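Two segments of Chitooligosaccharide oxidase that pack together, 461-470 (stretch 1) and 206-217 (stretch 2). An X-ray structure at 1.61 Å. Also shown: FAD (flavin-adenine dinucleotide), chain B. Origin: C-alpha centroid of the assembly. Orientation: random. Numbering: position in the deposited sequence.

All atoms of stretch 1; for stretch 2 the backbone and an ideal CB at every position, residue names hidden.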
# COMPACT_ATOMS: atom_id res chain seq x y z
N TYR A 461 -2.93 -12.79 -0.45
CA TYR A 461 -1.88 -11.74 -0.43
C TYR A 461 -0.54 -12.25 -0.98
O TYR A 461 0.12 -11.45 -1.67
CB TYR A 461 -1.67 -11.17 0.96
CG TYR A 461 -2.87 -10.51 1.59
CD1 TYR A 461 -3.77 -9.80 0.84
CD2 TYR A 461 -3.14 -10.71 2.94
CE1 TYR A 461 -4.89 -9.20 1.41
CE2 TYR A 461 -4.23 -10.11 3.54
CZ TYR A 461 -5.12 -9.37 2.77
OH TYR A 461 -6.26 -8.82 3.31
N TRP A 462 -0.15 -13.49 -0.68
CA TRP A 462 1.23 -13.98 -0.95
C TRP A 462 1.26 -15.22 -1.85
O TRP A 462 2.36 -15.61 -2.24
CB TRP A 462 2.01 -14.16 0.35
CG TRP A 462 2.17 -12.87 1.10
CD1 TRP A 462 2.89 -11.77 0.70
CD2 TRP A 462 1.51 -12.49 2.31
NE1 TRP A 462 2.77 -10.78 1.63
CE2 TRP A 462 1.89 -11.17 2.61
CE3 TRP A 462 0.65 -13.15 3.19
CZ2 TRP A 462 1.49 -10.52 3.77
CZ3 TRP A 462 0.18 -12.48 4.30
CH2 TRP A 462 0.60 -11.18 4.58
N GLY A 463 0.11 -15.84 -2.17
CA GLY A 463 0.04 -16.92 -3.17
C GLY A 463 1.10 -17.98 -2.95
O GLY A 463 1.30 -18.49 -1.81
N SER A 464 1.82 -18.30 -4.02
CA SER A 464 2.82 -19.38 -4.06
C SER A 464 4.04 -19.07 -3.19
O SER A 464 4.87 -19.97 -2.99
CB SER A 464 3.20 -19.64 -5.50
OG SER A 464 3.70 -18.47 -6.11
N ASN A 465 4.18 -17.85 -2.63
CA ASN A 465 5.28 -17.50 -1.73
C ASN A 465 4.98 -17.89 -0.28
O ASN A 465 5.85 -17.75 0.56
CB ASN A 465 5.60 -15.99 -1.82
CG ASN A 465 6.39 -15.66 -3.06
OD1 ASN A 465 6.98 -16.56 -3.68
ND2 ASN A 465 6.37 -14.39 -3.46
N VAL A 466 3.78 -18.35 0.04
CA VAL A 466 3.43 -18.62 1.46
C VAL A 466 4.41 -19.65 2.07
O VAL A 466 4.88 -19.45 3.20
CB VAL A 466 1.95 -19.02 1.63
CG1 VAL A 466 1.69 -19.58 3.02
CG2 VAL A 466 1.00 -17.86 1.38
N ALA A 467 4.70 -20.76 1.38
CA ALA A 467 5.53 -21.83 1.96
C ALA A 467 6.91 -21.30 2.38
O ALA A 467 7.33 -21.55 3.54
CB ALA A 467 5.65 -22.98 0.97
N LYS A 468 7.58 -20.55 1.51
CA LYS A 468 8.90 -19.95 1.82
C LYS A 468 8.75 -18.91 2.93
O LYS A 468 9.59 -18.87 3.83
CB LYS A 468 9.55 -19.39 0.55
CG LYS A 468 10.92 -18.79 0.79
CD LYS A 468 11.72 -18.52 -0.46
CE LYS A 468 13.02 -17.81 -0.16
NZ LYS A 468 13.69 -17.45 -1.43
N LEU A 469 7.68 -18.09 2.93
CA LEU A 469 7.46 -17.11 4.02
C LEU A 469 7.30 -17.82 5.37
O LEU A 469 7.84 -17.33 6.38
CB LEU A 469 6.23 -16.25 3.71
CG LEU A 469 6.47 -15.13 2.71
CD1 LEU A 469 5.14 -14.63 2.16
CD2 LEU A 469 7.28 -14.01 3.35
N GLU A 470 6.64 -18.98 5.40
CA GLU A 470 6.48 -19.73 6.68
C GLU A 470 7.84 -20.21 7.20
O GLU A 470 8.04 -20.21 8.41
CB GLU A 470 5.53 -20.91 6.49
CG GLU A 470 4.12 -20.47 6.19
CD GLU A 470 3.14 -21.58 5.87
OE1 GLU A 470 3.60 -22.64 5.39
OE2 GLU A 470 1.95 -21.36 6.01
N UNK A 206 15.63 -10.35 4.04
CA UNK A 206 15.47 -9.22 3.09
C UNK A 206 14.39 -9.56 2.05
O UNK A 206 13.60 -8.66 1.67
CB UNK A 206 16.79 -8.91 2.39
N UNK A 207 14.36 -10.81 1.58
CA UNK A 207 13.28 -11.34 0.72
C UNK A 207 11.93 -11.13 1.44
O UNK A 207 10.98 -10.68 0.76
CB UNK A 207 13.50 -12.82 0.40
N UNK A 208 11.78 -11.62 2.69
CA UNK A 208 10.48 -11.55 3.36
C UNK A 208 10.03 -10.14 3.59
O UNK A 208 8.79 -9.89 3.56
CB UNK A 208 10.53 -12.29 4.70
N UNK A 209 10.95 -9.22 3.92
CA UNK A 209 10.58 -7.82 4.26
C UNK A 209 10.01 -7.15 3.01
O UNK A 209 9.20 -6.23 3.16
CB UNK A 209 11.78 -7.04 4.79
N UNK A 210 10.44 -7.59 1.84
CA UNK A 210 10.05 -7.00 0.53
C UNK A 210 8.73 -7.65 0.12
O UNK A 210 8.71 -8.37 -0.88
CB UNK A 210 11.12 -7.22 -0.54
N UNK A 211 7.68 -7.42 0.90
CA UNK A 211 6.31 -7.80 0.51
C UNK A 211 5.52 -8.36 1.67
O UNK A 211 4.25 -8.34 1.62
CB UNK A 211 6.34 -8.83 -0.62
N UNK A 212 6.19 -8.87 2.72
CA UNK A 212 5.51 -9.44 3.91
C UNK A 212 6.20 -8.92 5.16
O UNK A 212 6.32 -9.60 6.18
CB UNK A 212 5.53 -10.97 3.89
N UNK A 213 6.61 -7.65 5.12
CA UNK A 213 7.53 -7.09 6.11
C UNK A 213 6.95 -6.76 7.47
O UNK A 213 7.72 -6.18 8.27
CB UNK A 213 8.15 -5.81 5.54
N UNK A 214 5.71 -7.10 7.82
CA UNK A 214 5.20 -6.96 9.20
C UNK A 214 5.54 -8.20 10.05
O UNK A 214 5.35 -8.14 11.26
CB UNK A 214 3.69 -6.74 9.18
N UNK A 215 6.07 -9.25 9.42
CA UNK A 215 6.07 -10.62 10.02
C UNK A 215 7.33 -10.90 10.84
O UNK A 215 7.32 -11.91 11.55
CB UNK A 215 5.95 -11.68 8.92
N UNK A 216 8.40 -10.08 10.77
CA UNK A 216 9.76 -10.57 11.14
C UNK A 216 10.41 -9.67 12.18
O UNK A 216 11.62 -9.88 12.42
CB UNK A 216 10.66 -10.65 9.91
N UNK A 217 9.68 -8.74 12.77
CA UNK A 217 10.25 -7.76 13.71
C UNK A 217 9.93 -6.34 13.29
O UNK A 217 9.10 -6.15 12.41
CB UNK A 217 11.77 -7.94 13.82
PA FAD B . 0.43 1.15 9.32
O1A FAD B . -0.98 0.95 9.68
O2A FAD B . 1.34 1.88 10.23
O5B FAD B . 1.12 -0.25 9.00
C5B FAD B . 0.66 -1.11 7.95
C4B FAD B . 1.16 -2.52 8.19
O4B FAD B . 2.61 -2.54 8.13
C3B FAD B . 0.83 -3.16 9.55
O3B FAD B . 0.80 -4.59 9.45
C2B FAD B . 2.03 -2.74 10.40
O2B FAD B . 2.23 -3.53 11.58
C1B FAD B . 3.14 -2.88 9.40
N9A FAD B . 4.30 -2.04 9.66
C8A FAD B . 4.33 -0.67 9.57
N7A FAD B . 5.53 -0.18 9.87
C5A FAD B . 6.30 -1.29 10.17
C6A FAD B . 7.65 -1.44 10.56
N6A FAD B . 8.46 -0.38 10.67
N1A FAD B . 8.12 -2.69 10.82
C2A FAD B . 7.25 -3.71 10.71
N3A FAD B . 5.97 -3.70 10.32
C4A FAD B . 5.54 -2.45 10.07
N1 FAD B . -1.16 2.20 -1.28
C2 FAD B . -0.54 2.19 -2.47
O2 FAD B . 0.16 1.17 -2.83
N3 FAD B . -0.63 3.28 -3.29
C4 FAD B . -1.34 4.42 -2.97
O4 FAD B . -1.37 5.38 -3.76
C4X FAD B . -2.00 4.47 -1.72
N5 FAD B . -2.64 5.58 -1.35
C5X FAD B . -3.15 5.64 -0.08
C6 FAD B . -3.78 6.83 0.37
C7 FAD B . -4.32 6.92 1.64
C7M FAD B . -5.01 8.19 2.09
C8 FAD B . -4.19 5.80 2.55
C8M FAD B . -4.65 5.86 4.00
C9 FAD B . -3.61 4.61 2.08
C9A FAD B . -3.09 4.51 0.78
N10 FAD B . -2.47 3.33 0.34
C10 FAD B . -1.86 3.28 -0.92
C1' FAD B . -2.41 2.13 1.18
C2' FAD B . -1.10 2.08 1.99
O2' FAD B . -0.01 1.69 1.15
C3' FAD B . -1.29 1.09 3.11
O3' FAD B . -2.39 1.59 3.90
C4' FAD B . -0.00 0.96 3.92
O4' FAD B . 0.10 -0.33 4.54
C5' FAD B . 0.04 2.04 4.96
O5' FAD B . 1.32 2.08 5.61
P FAD B . 1.39 2.82 7.02
O1P FAD B . 2.79 2.75 7.50
O2P FAD B . 0.73 4.15 6.99
O3P FAD B . 0.39 1.89 7.89

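Position 206 lies out of reach of stretch 1, with no atom of it within 5.5 Å of the ideal CB. Stretch 1 does not narrow the choice here. It is F206, with chi1 in t; its carbonyl later serves as an acceptor.

Position 207 is more demanding. Its CA-to-CB bond points toward stretch 1, yet the nearest atom to the ideal CB is K468 NZ, 5.0 Å off, so a short side chain would leave a gap. Beyond it run the extended, all-t chain of K468, the amide of N465 and the methyls of L469. An acid could answer the lysine's charge; a long aliphatic or a broad aromatic could cover its methylenes. The deposited residue is W207, which gives up more surface to the contact than any other residue of stretch 2. K468 lies along one face of its indole: K468 NZ sits 4.0 Å from the centroid of the W207 five-membered ring, a cation-pi contact almost on the ring normal, and K468 CD lies 3.9 Å from the centroid of the six-membered ring. The far end of the indole reaches further, with W207 CZ2 3.7 Å from N465 CG and W207 CZ3 3.6 Å from L469 CD2.

At 208 the ideal CB also points toward stretch 1. A CB would sit at ordinary contact distance, 3.9 Å from L469 CD2, so glycine or alanine would suit, with less room for a larger group on that line. The deposited residue is G208, whose CA lies 4.0 Å from L469 CD2.

Position 209 points away and 210 is out of reach, so stretch 1 leaves both choices free. They are I209 and R210, the latter turning back so that R210 NE donates to F206 O at 3.2 Å.

Position 211 has phi 140°, where a CB would jam against the preceding carbonyl O; the backbone alone calls for glycine. An ideal CB would lie 4.7 Å from W462 NE1, but that donor faces the carbonyl of 211, which any residue would supply. The residue is G211: W462 NE1 donates to G211 O at 2.9 Å, nearly linear, with the acceptor near the indole plane at the ring edge.

Position 212 points its CB into a tight apolar notch, 3.6 Å from both L469 CD2 and W462 NE1. Something small fits, and A212 does: its CB packs against the leucine methyl and the indole, 3.8 Å from W462 CE2.

Position 213 points away, and a CB would lie 2.6 Å from I209 O, so G213 suits it. Position 214 points sideways, free of stretch 1; it is A214, whose CA approaches FAD N3A at 3.5 Å.

Positions 215 and 216 point toward stretch 1 across open space, so only longer chains can reach it. A side-chain donor at 215 could add to the backbone bond of the turn that begins at 212; the deposited residue is N215, whose ND2 donates to A212 O at 3.0 Å, and N215 ND2 comes within 4.5 Å of W462 CH2. At 216 a large apolar chain could reach L469, and F216 does, its CZ 3.9 Å from L469 CD2 at the ring edge.

Position 217, at phi 125°, again calls for glycine, and G217 is found.

Stretch 2 206-217: FWGIRGAGANFG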
# COMPACT_ATOMS: atom_id res chain seq x y z
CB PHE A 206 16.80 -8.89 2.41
CG PHE A 206 16.74 -7.63 1.60
CD1 PHE A 206 16.50 -6.42 2.22
CD2 PHE A 206 16.93 -7.68 0.23
CE1 PHE A 206 16.42 -5.27 1.46
CE2 PHE A 206 16.88 -6.51 -0.53
CZ PHE A 206 16.65 -5.31 0.10
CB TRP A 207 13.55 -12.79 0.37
CG TRP A 207 12.55 -13.41 -0.54
CD1 TRP A 207 12.52 -13.39 -1.89
CD2 TRP A 207 11.42 -14.19 -0.12
NE1 TRP A 207 11.45 -14.09 -2.35
CE2 TRP A 207 10.75 -14.59 -1.29
CE3 TRP A 207 10.95 -14.59 1.13
CZ2 TRP A 207 9.59 -15.36 -1.24
CZ3 TRP A 207 9.82 -15.38 1.17
CH2 TRP A 207 9.16 -15.73 0.00
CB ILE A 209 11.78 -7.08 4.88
CG1 ILE A 209 11.68 -7.14 6.42
CG2 ILE A 209 11.97 -5.65 4.42
CD1 ILE A 209 11.80 -8.47 6.96
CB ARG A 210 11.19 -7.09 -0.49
CG ARG A 210 12.39 -6.20 -0.14
CD ARG A 210 13.41 -6.21 -1.26
NE ARG A 210 13.95 -7.57 -1.30
CZ ARG A 210 14.57 -8.16 -2.34
NH1 ARG A 210 14.98 -9.42 -2.22
NH2 ARG A 210 14.72 -7.51 -3.50
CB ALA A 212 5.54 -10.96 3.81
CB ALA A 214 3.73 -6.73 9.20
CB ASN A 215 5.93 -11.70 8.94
CG ASN A 215 4.51 -11.85 8.47
OD1 ASN A 215 3.71 -12.42 9.19
ND2 ASN A 215 4.17 -11.28 7.32
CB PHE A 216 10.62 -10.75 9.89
CG PHE A 216 9.94 -11.56 8.81
CD1 PHE A 216 9.70 -12.91 8.97
CD2 PHE A 216 9.51 -10.96 7.63
CE1 PHE A 216 9.10 -13.66 7.98
CE2 PHE A 216 8.90 -11.71 6.65
CZ PHE A 216 8.67 -13.05 6.83
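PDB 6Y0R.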